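Local coordinates for protein catalase-3 (Neurospora crassa, PDB 4AJ9) that breaks down hydrogen peroxide to oxygen and water with a heme cofactor, as a large-subunit catalase that carries an extra C-terminal domain, at residues Phe522-Val534 and Val661-Arg673. Numbering follows the deposited sequence.
Sequences FNESLPTIATLRV and VEEGLKVFKFLER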
ATOM      1  N   PHE C 522      38.846 -15.679  21.011  1.00 14.76           N
ATOM      2  CA  PHE C 522      40.183 -16.160  20.683  1.00 16.40           C
ATOM      3  C   PHE C 522      40.886 -16.945  21.800  1.00 17.65           C
ATOM      4  O   PHE C 522      41.953 -17.518  21.582  1.00 20.54           O
ATOM      5  CB  PHE C 522      41.050 -14.989  20.217  1.00  9.07           C
ATOM      6  CG  PHE C 522      40.579 -14.379  18.935  1.00 13.48           C
ATOM      7  CD1 PHE C 522      40.871 -14.976  17.731  1.00 21.02           C
ATOM      8  CD2 PHE C 522      39.821 -13.224  18.942  1.00 16.10           C
ATOM      9  CE1 PHE C 522      40.432 -14.425  16.545  1.00 27.13           C
ATOM     10  CE2 PHE C 522      39.380 -12.667  17.759  1.00 22.04           C
ATOM     11  CZ  PHE C 522      39.689 -13.273  16.559  1.00 13.74           C
ATOM     12  N   ASN C 523      40.294 -16.993  22.988  1.00 21.99           N
ATOM     13  CA  ASN C 523      40.925 -17.749  24.073  1.00 19.09           C
ATOM     14  C   ASN C 523      40.558 -19.237  24.047  1.00 26.68           C
ATOM     15  O   ASN C 523      40.743 -19.947  25.032  1.00 26.04           O
ATOM     16  CB  ASN C 523      40.605 -17.128  25.439  1.00 16.68           C
ATOM     17  CG  ASN C 523      39.237 -17.520  25.954  1.00 29.65           C
ATOM     18  OD1 ASN C 523      38.365 -17.918  25.186  1.00 27.44           O
ATOM     19  ND2 ASN C 523      39.041 -17.408  27.265  1.00 35.86           N
ATOM     20  N   GLU C 524      40.047 -19.711  22.919  1.00 18.44           N
ATOM     21  CA  GLU C 524      39.617 -21.099  22.834  1.00 20.27           C
ATOM     22  C   GLU C 524      39.626 -21.608  21.394  1.00 21.93           C
ATOM     23  O   GLU C 524      39.231 -20.900  20.474  1.00 25.89           O
ATOM     24  CB  GLU C 524      38.226 -21.250  23.448  1.00 21.50           C
ATOM     25  CG  GLU C 524      37.737 -22.680  23.499  1.00 32.76           C
ATOM     26  CD  GLU C 524      36.555 -22.863  24.432  1.00 48.97           C
ATOM     27  OE1 GLU C 524      35.738 -21.923  24.560  1.00 40.43           O
ATOM     28  OE2 GLU C 524      36.450 -23.950  25.044  1.00 45.25           O
ATOM     29  N   SER C 525      40.074 -22.844  21.207  1.00 17.92           N
ATOM     30  CA  SER C 525      40.208 -23.416  19.879  1.00 13.25           C
ATOM     31  C   SER C 525      38.894 -24.060  19.444  1.00 16.55           C
ATOM     32  O   SER C 525      38.059 -24.405  20.284  1.00 19.93           O
ATOM     33  CB  SER C 525      41.355 -24.433  19.862  1.00 21.02           C
ATOM     34  OG  SER C 525      41.067 -25.519  20.725  1.00 26.64           O
ATOM     35  N   LEU C 526      38.698 -24.219  18.138  1.00 10.70           N
ATOM     36  CA  LEU C 526      37.432 -24.760  17.636  1.00 14.73           C
ATOM     37  C   LEU C 526      37.235 -26.232  17.978  1.00 17.83           C
ATOM     38  O   LEU C 526      38.193 -27.013  17.979  1.00 11.57           O
ATOM     39  CB  LEU C 526      37.321 -24.559  16.120  1.00 10.32           C
ATOM     40  CG  LEU C 526      37.408 -23.112  15.651  1.00 14.33           C
ATOM     41  CD1 LEU C 526      37.404 -23.049  14.123  1.00  9.74           C
ATOM     42  CD2 LEU C 526      36.262 -22.306  16.241  1.00  6.86           C
ATOM     43  N   PRO C 527      35.978 -26.621  18.254  1.00 13.04           N
ATOM     44  CA  PRO C 527      35.637 -28.001  18.620  1.00 16.34           C
ATOM     45  C   PRO C 527      35.653 -28.916  17.411  1.00 20.46           C
ATOM     46  O   PRO C 527      35.871 -30.125  17.538  1.00 20.47           O
ATOM     47  CB  PRO C 527      34.214 -27.874  19.187  1.00 16.08           C
ATOM     48  CG  PRO C 527      33.639 -26.682  18.485  1.00  9.85           C
ATOM     49  CD  PRO C 527      34.801 -25.731  18.271  1.00 16.36           C
ATOM     50  N   THR C 528      35.427 -28.340  16.236  1.00 15.27           N
ATOM     51  CA  THR C 528      35.475 -29.105  15.002  1.00 12.98           C
ATOM     52  C   THR C 528      36.000 -28.245  13.856  1.00 10.97           C
ATOM     53  O   THR C 528      35.848 -27.020  13.864  1.00 10.97           O
ATOM     54  CB  THR C 528      34.088 -29.672  14.634  1.00 17.56           C
ATOM     55  OG1 THR C 528      34.191 -30.428  13.423  1.00 12.81           O
ATOM     56  CG2 THR C 528      33.069 -28.552  14.445  1.00 13.19           C
ATOM     57  N   ILE C 529      36.623 -28.885  12.877  1.00 12.48           N
ATOM     58  CA  ILE C 529      37.068 -28.167  11.689  1.00 10.38           C
ATOM     59  C   ILE C 529      36.243 -28.546  10.454  1.00  9.83           C
ATOM     60  O   ILE C 529      36.534 -28.105   9.347  1.00 11.29           O
ATOM     61  CB  ILE C 529      38.563 -28.376  11.430  1.00 14.50           C
ATOM     62  CG1 ILE C 529      38.855 -29.853  11.142  1.00 14.68           C
ATOM     63  CG2 ILE C 529      39.369 -27.848  12.619  1.00 10.05           C
ATOM     64  CD1 ILE C 529      40.199 -30.092  10.449  1.00 19.58           C
ATOM     65  N   ALA C 530      35.192 -29.337  10.658  1.00 10.71           N
ATOM     66  CA  ALA C 530      34.288 -29.679   9.568  1.00 13.31           C
ATOM     67  C   ALA C 530      33.828 -28.417   8.838  1.00 14.69           C
ATOM     68  O   ALA C 530      33.581 -27.387   9.469  1.00 10.83           O
ATOM     69  CB  ALA C 530      33.091 -30.445  10.092  1.00 13.38           C
ATOM     70  N   THR C 531      33.728 -28.514   7.512  1.00 11.90           N
ATOM     71  CA  THR C 531      33.318 -27.416   6.633  1.00  9.50           C
ATOM     72  C   THR C 531      34.371 -26.336   6.403  1.00 11.47           C
ATOM     73  O   THR C 531      34.231 -25.547   5.477  1.00  9.27           O
ATOM     74  CB  THR C 531      32.037 -26.700   7.108  1.00  8.26           C
ATOM     75  OG1 THR C 531      32.371 -25.744   8.130  1.00  8.82           O
ATOM     76  CG2 THR C 531      31.016 -27.700   7.633  1.00  9.56           C
ATOM     77  N   LEU C 532      35.402 -26.263   7.239  1.00  9.34           N
ATOM     78  CA  LEU C 532      36.397 -25.217   7.040  1.00  9.67           C
ATOM     79  C   LEU C 532      37.088 -25.407   5.679  1.00 13.03           C
ATOM     80  O   LEU C 532      37.130 -26.513   5.133  1.00 11.63           O
ATOM     81  CB  LEU C 532      37.404 -25.148   8.189  1.00 11.10           C
ATOM     82  CG  LEU C 532      36.797 -24.773   9.546  1.00 15.54           C
ATOM     83  CD1 LEU C 532      37.889 -24.448  10.545  1.00 20.63           C
ATOM     84  CD2 LEU C 532      35.818 -23.609   9.422  1.00 13.05           C
ATOM     85  N   ARG C 533      37.622 -24.318   5.143  1.00  5.60           N
ATOM     86  CA  ARG C 533      37.980 -24.254   3.739  1.00 10.78           C
ATOM     87  C   ARG C 533      39.487 -24.157   3.536  1.00  9.81           C
ATOM     88  O   ARG C 533      40.162 -23.350   4.177  1.00  9.87           O
ATOM     89  CB  ARG C 533      37.281 -23.052   3.086  1.00  9.33           C
ATOM     90  CG  ARG C 533      35.757 -23.186   3.058  1.00 20.21           C
ATOM     91  CD  ARG C 533      35.045 -21.824   3.044  1.00 20.62           C
ATOM     92  NE  ARG C 533      33.586 -21.963   3.047  1.00 24.15           N
ATOM     93  CZ  ARG C 533      32.831 -22.020   1.951  1.00 29.04           C
ATOM     94  NH1 ARG C 533      33.395 -21.948   0.747  1.00 30.19           N
ATOM     95  NH2 ARG C 533      31.510 -22.148   2.057  1.00 19.58           N
ATOM     96  N   VAL C 534      40.004 -24.972   2.628  1.00  5.40           N
ATOM     97  CA  VAL C 534      41.427 -24.953   2.327  1.00  6.61           C
ATOM     98  C   VAL C 534      41.624 -24.594   0.861  1.00  8.08           C
ATOM     99  O   VAL C 534      41.066 -25.241  -0.020  1.00 10.29           O
ATOM    100  CB  VAL C 534      42.066 -26.314   2.625  1.00 11.02           C
ATOM    101  CG1 VAL C 534      43.564 -26.268   2.377  1.00  9.60           C
ATOM    102  CG2 VAL C 534      41.769 -26.721   4.060  1.00  9.24           C
ATOM    103  N   VAL C 661      48.193 -28.512   9.133  1.00 16.96           N
ATOM    104  CA  VAL C 661      47.103 -27.648   8.711  1.00 13.88           C
ATOM    105  C   VAL C 661      45.838 -27.990   9.494  1.00 17.43           C
ATOM    106  O   VAL C 661      45.136 -27.106   9.982  1.00 13.28           O
ATOM    107  CB  VAL C 661      46.857 -27.761   7.197  1.00 17.82           C
ATOM    108  CG1 VAL C 661      45.521 -27.109   6.817  1.00 19.18           C
ATOM    109  CG2 VAL C 661      48.024 -27.131   6.426  1.00  9.51           C
ATOM    110  N   GLU C 662      45.549 -29.276   9.637  1.00 16.26           N
ATOM    111  CA  GLU C 662      44.363 -29.663  10.385  1.00 12.27           C
ATOM    112  C   GLU C 662      44.470 -29.242  11.846  1.00 23.09           C
ATOM    113  O   GLU C 662      43.476 -28.841  12.452  1.00 15.64           O
ATOM    114  CB  GLU C 662      44.071 -31.156  10.228  1.00 13.11           C
ATOM    115  CG  GLU C 662      43.669 -31.534   8.807  1.00 13.20           C
ATOM    116  CD  GLU C 662      43.473 -33.027   8.623  1.00 21.51           C
ATOM    117  OE1 GLU C 662      43.855 -33.790   9.535  1.00 29.01           O
ATOM    118  OE2 GLU C 662      42.939 -33.439   7.569  1.00 27.72           O
ATOM    119  N   GLU C 663      45.678 -29.311  12.404  1.00 16.55           N
ATOM    120  CA  GLU C 663      45.904 -28.823  13.760  1.00 16.28           C
ATOM    121  C   GLU C 663      45.734 -27.309  13.849  1.00 12.77           C
ATOM    122  O   GLU C 663      45.079 -26.795  14.759  1.00 13.77           O
ATOM    123  CB  GLU C 663      47.294 -29.244  14.266  1.00 11.15           C
ATOM    124  CG  GLU C 663      47.319 -30.671  14.775  1.00 31.85           C
ATOM    125  CD  GLU C 663      48.723 -31.196  14.986  1.00 54.31           C
ATOM    126  OE1 GLU C 663      49.649 -30.377  15.171  1.00 62.13           O
ATOM    127  OE2 GLU C 663      48.898 -32.432  14.961  1.00 54.83           O
ATOM    128  N   GLY C 664      46.323 -26.598  12.896  1.00 13.32           N
ATOM    129  CA  GLY C 664      46.259 -25.150  12.880  1.00 13.89           C
ATOM    130  C   GLY C 664      44.840 -24.632  12.715  1.00 10.59           C
ATOM    131  O   GLY C 664      44.502 -23.575  13.250  1.00  9.46           O
ATOM    132  N   LEU C 665      44.013 -25.372  11.980  1.00 12.34           N
ATOM    133  CA  LEU C 665      42.635 -24.934  11.724  1.00 10.74           C
ATOM    134  C   LEU C 665      41.809 -24.908  12.994  1.00 14.53           C
ATOM    135  O   LEU C 665      40.886 -24.107  13.110  1.00 10.48           O
ATOM    136  CB  LEU C 665      41.954 -25.794  10.653  1.00  8.13           C
ATOM    137  CG  LEU C 665      42.284 -25.444   9.200  1.00 12.81           C
ATOM    138  CD1 LEU C 665      41.848 -26.559   8.272  1.00 12.10           C
ATOM    139  CD2 LEU C 665      41.645 -24.125   8.783  1.00 10.10           C
ATOM    140  N   LYS C 666      42.143 -25.772  13.951  1.00  8.82           N
ATOM    141  CA  LYS C 666      41.482 -25.746  15.258  1.00 16.42           C
ATOM    142  C   LYS C 666      41.835 -24.476  16.030  1.00 11.88           C
ATOM    143  O   LYS C 666      40.973 -23.872  16.657  1.00 13.66           O
ATOM    144  CB  LYS C 666      41.819 -26.992  16.087  1.00 20.00           C
ATOM    145  CG  LYS C 666      41.114 -28.266  15.621  1.00 33.99           C
ATOM    146  CD  LYS C 666      41.147 -29.364  16.688  1.00 26.14           C
ATOM    147  CE  LYS C 666      40.131 -30.465  16.383  1.00 44.67           C
ATOM    148  NZ  LYS C 666      39.925 -31.403  17.529  1.00 45.48           N
ATOM    149  N   VAL C 667      43.106 -24.075  15.985  1.00 13.04           N
ATOM    150  CA  VAL C 667      43.528 -22.802  16.571  1.00 13.04           C
ATOM    151  C   VAL C 667      42.874 -21.644  15.803  1.00  9.05           C
ATOM    152  O   VAL C 667      42.504 -20.616  16.378  1.00 10.72           O
ATOM    153  CB  VAL C 667      45.053 -22.650  16.503  1.00  6.54           C
ATOM    154  CG1 VAL C 667      45.488 -21.311  17.075  1.00 14.60           C
ATOM    155  CG2 VAL C 667      45.739 -23.810  17.237  1.00 12.63           C
ATOM    156  N   PHE C 668      42.773 -21.835  14.491  1.00 15.74           N
ATOM    157  CA  PHE C 668      42.055 -20.951  13.565  1.00 10.14           C
ATOM    158  C   PHE C 668      42.731 -19.620  13.199  1.00  5.69           C
ATOM    159  O   PHE C 668      42.935 -19.333  12.020  1.00 10.17           O
ATOM    160  CB  PHE C 668      40.601 -20.721  13.998  1.00 11.94           C
ATOM    161  CG  PHE C 668      39.797 -20.034  12.947  1.00 11.18           C
ATOM    162  CD1 PHE C 668      39.380 -20.730  11.823  1.00 13.79           C
ATOM    163  CD2 PHE C 668      39.508 -18.685  13.047  1.00 10.57           C
ATOM    164  CE1 PHE C 668      38.662 -20.100  10.826  1.00 12.19           C
ATOM    165  CE2 PHE C 668      38.798 -18.047  12.051  1.00  9.84           C
ATOM    166  CZ  PHE C 668      38.373 -18.753  10.937  1.00  7.10           C
ATOM    167  N   LYS C 669      43.049 -18.801  14.194  1.00  7.42           N
ATOM    168  CA  LYS C 669      43.863 -17.613  13.967  1.00 12.74           C
ATOM    169  C   LYS C 669      45.118 -17.665  14.823  1.00 19.15           C
ATOM    170  O   LYS C 669      45.061 -17.969  16.022  1.00 11.49           O
ATOM    171  CB  LYS C 669      43.087 -16.332  14.288  1.00 13.75           C
ATOM    172  CG  LYS C 669      41.903 -16.056  13.367  1.00 13.17           C
ATOM    173  CD  LYS C 669      42.351 -15.751  11.954  1.00  8.76           C
ATOM    174  CE  LYS C 669      41.378 -14.781  11.281  1.00 10.88           C
ATOM    175  NZ  LYS C 669      41.558 -14.767   9.807  1.00 10.96           N
ATOM    176  N   PHE C 670      46.249 -17.358  14.204  1.00 12.57           N
ATOM    177  CA  PHE C 670      47.514 -17.339  14.909  1.00 11.16           C
ATOM    178  C   PHE C 670      47.870 -15.926  15.327  1.00 13.02           C
ATOM    179  O   PHE C 670      48.424 -15.151  14.552  1.00 14.89           O
ATOM    180  CB  PHE C 670      48.594 -18.011  14.067  1.00 18.29           C
ATOM    181  CG  PHE C 670      48.460 -19.497  14.040  1.00 13.80           C
ATOM    182  CD1 PHE C 670      47.543 -20.106  13.200  1.00 10.71           C
ATOM    183  CD2 PHE C 670      49.192 -20.287  14.914  1.00 19.03           C
ATOM    184  CE1 PHE C 670      47.390 -21.475  13.199  1.00 12.43           C
ATOM    185  CE2 PHE C 670      49.045 -21.661  14.918  1.00 14.89           C
ATOM    186  CZ  PHE C 670      48.141 -22.258  14.053  1.00 10.39           C
ATOM    187  N   LEU C 671      47.533 -15.606  16.573  1.00 13.98           N
ATOM    188  CA  LEU C 671      47.562 -14.236  17.070  1.00 14.60           C
ATOM    189  C   LEU C 671      48.969 -13.703  17.328  1.00 14.44           C
ATOM    190  O   LEU C 671      49.141 -12.521  17.638  1.00 11.37           O
ATOM    191  CB  LEU C 671      46.726 -14.122  18.347  1.00 15.70           C
ATOM    192  CG  LEU C 671      45.250 -14.501  18.217  1.00 20.57           C
ATOM    193  CD1 LEU C 671      44.526 -14.310  19.558  1.00 20.80           C
ATOM    194  CD2 LEU C 671      44.586 -13.687  17.115  1.00 16.44           C
ATOM    195  N   GLU C 672      49.976 -14.558  17.197  1.00 16.53           N
ATOM    196  CA  GLU C 672      51.343 -14.093  17.401  1.00 15.29           C
ATOM    197  C   GLU C 672      51.767 -13.173  16.270  1.00 20.40           C
ATOM    198  O   GLU C 672      52.788 -12.499  16.367  1.00 18.73           O
ATOM    199  CB  GLU C 672      52.325 -15.258  17.541  1.00 24.51           C
ATOM    200  CG  GLU C 672      51.950 -16.488  16.752  1.00 34.12           C
ATOM    201  CD  GLU C 672      50.934 -17.345  17.478  1.00 30.57           C
ATOM    202  OE1 GLU C 672      51.238 -17.816  18.594  1.00 38.29           O
ATOM    203  OE2 GLU C 672      49.835 -17.551  16.931  1.00 37.61           O
ATOM    204  N   ARG C 673      50.967 -13.137  15.206  1.00 12.35           N
ATOM    205  CA  ARG C 673      51.310 -12.365  14.009  1.00 15.63           C
ATOM    206  C   ARG C 673      50.813 -10.928  14.064  1.00 14.44           C
ATOM    207  O   ARG C 673      50.955 -10.172  13.096  1.00 18.58           O
ATOM    208  CB  ARG C 673      50.755 -13.049  12.761  1.00 16.13           C
ATOM    209  CG  ARG C 673      51.267 -14.464  12.579  1.00 15.05           C
ATOM    210  CD  ARG C 673      50.804 -15.070  11.267  1.00 11.31           C
ATOM    211  NE  ARG C 673      50.979 -16.516  11.305  1.00 10.71           N
ATOM    212  CZ  ARG C 673      50.322 -17.378  10.540  1.00 17.08           C
ATOM    213  NH1 ARG C 673      49.441 -16.949   9.647  1.00 10.56           N
ATOM    214  NH2 ARG C 673      50.556 -18.677  10.672  1.00 13.30           N
TER
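Ile529 packs against the side of the last turns of helix 654-667, its two branches divided between Glu662 and, about a turn later, Leu665 and Lys666. With CG1 at chi1 63°, CD1 reaches CB of Glu662, and CG2, anti to the carbonyl carbon, faces Leu665 and Lys666. Ile529 CG2 meets Lys666 CG at 3.5 Å, tighter than usual for two carbons, and the two side chains cross at about a right angle; the same methyl also rests on CB of Leu665. Leu532 and Leu665 run antiparallel alongside one another, with Leu532 CD1 4.2 Å from Leu665 CD2. Leu526 CD1 approaches the Phe668 ring obliquely, 3.8 Å from Phe668 CD1. Phe668 has positive phi (75°), which marks where the chain leaves the helix. Two residues earlier, Lys666 O accepts from Leu526 N at 2.7 Å with an N-H...O angle of 162°, pairing a backbone group of the last turn. At the start of 522-534, Phe522 CB meets Leu671 CD1 at 3.6 Å, while CG of Lys669 lies at the ring edge. Lys669 then bends away to a salt bridge with Glu243. The contact thus joins the end of helix 654-667 to the entry into strand 533-537, in the parallel sheet of the C-terminal domain of long catalases, a glutaminase-clan family; Leu665 also packs on strand 587-590, and Leu671 reaches helix 454-468.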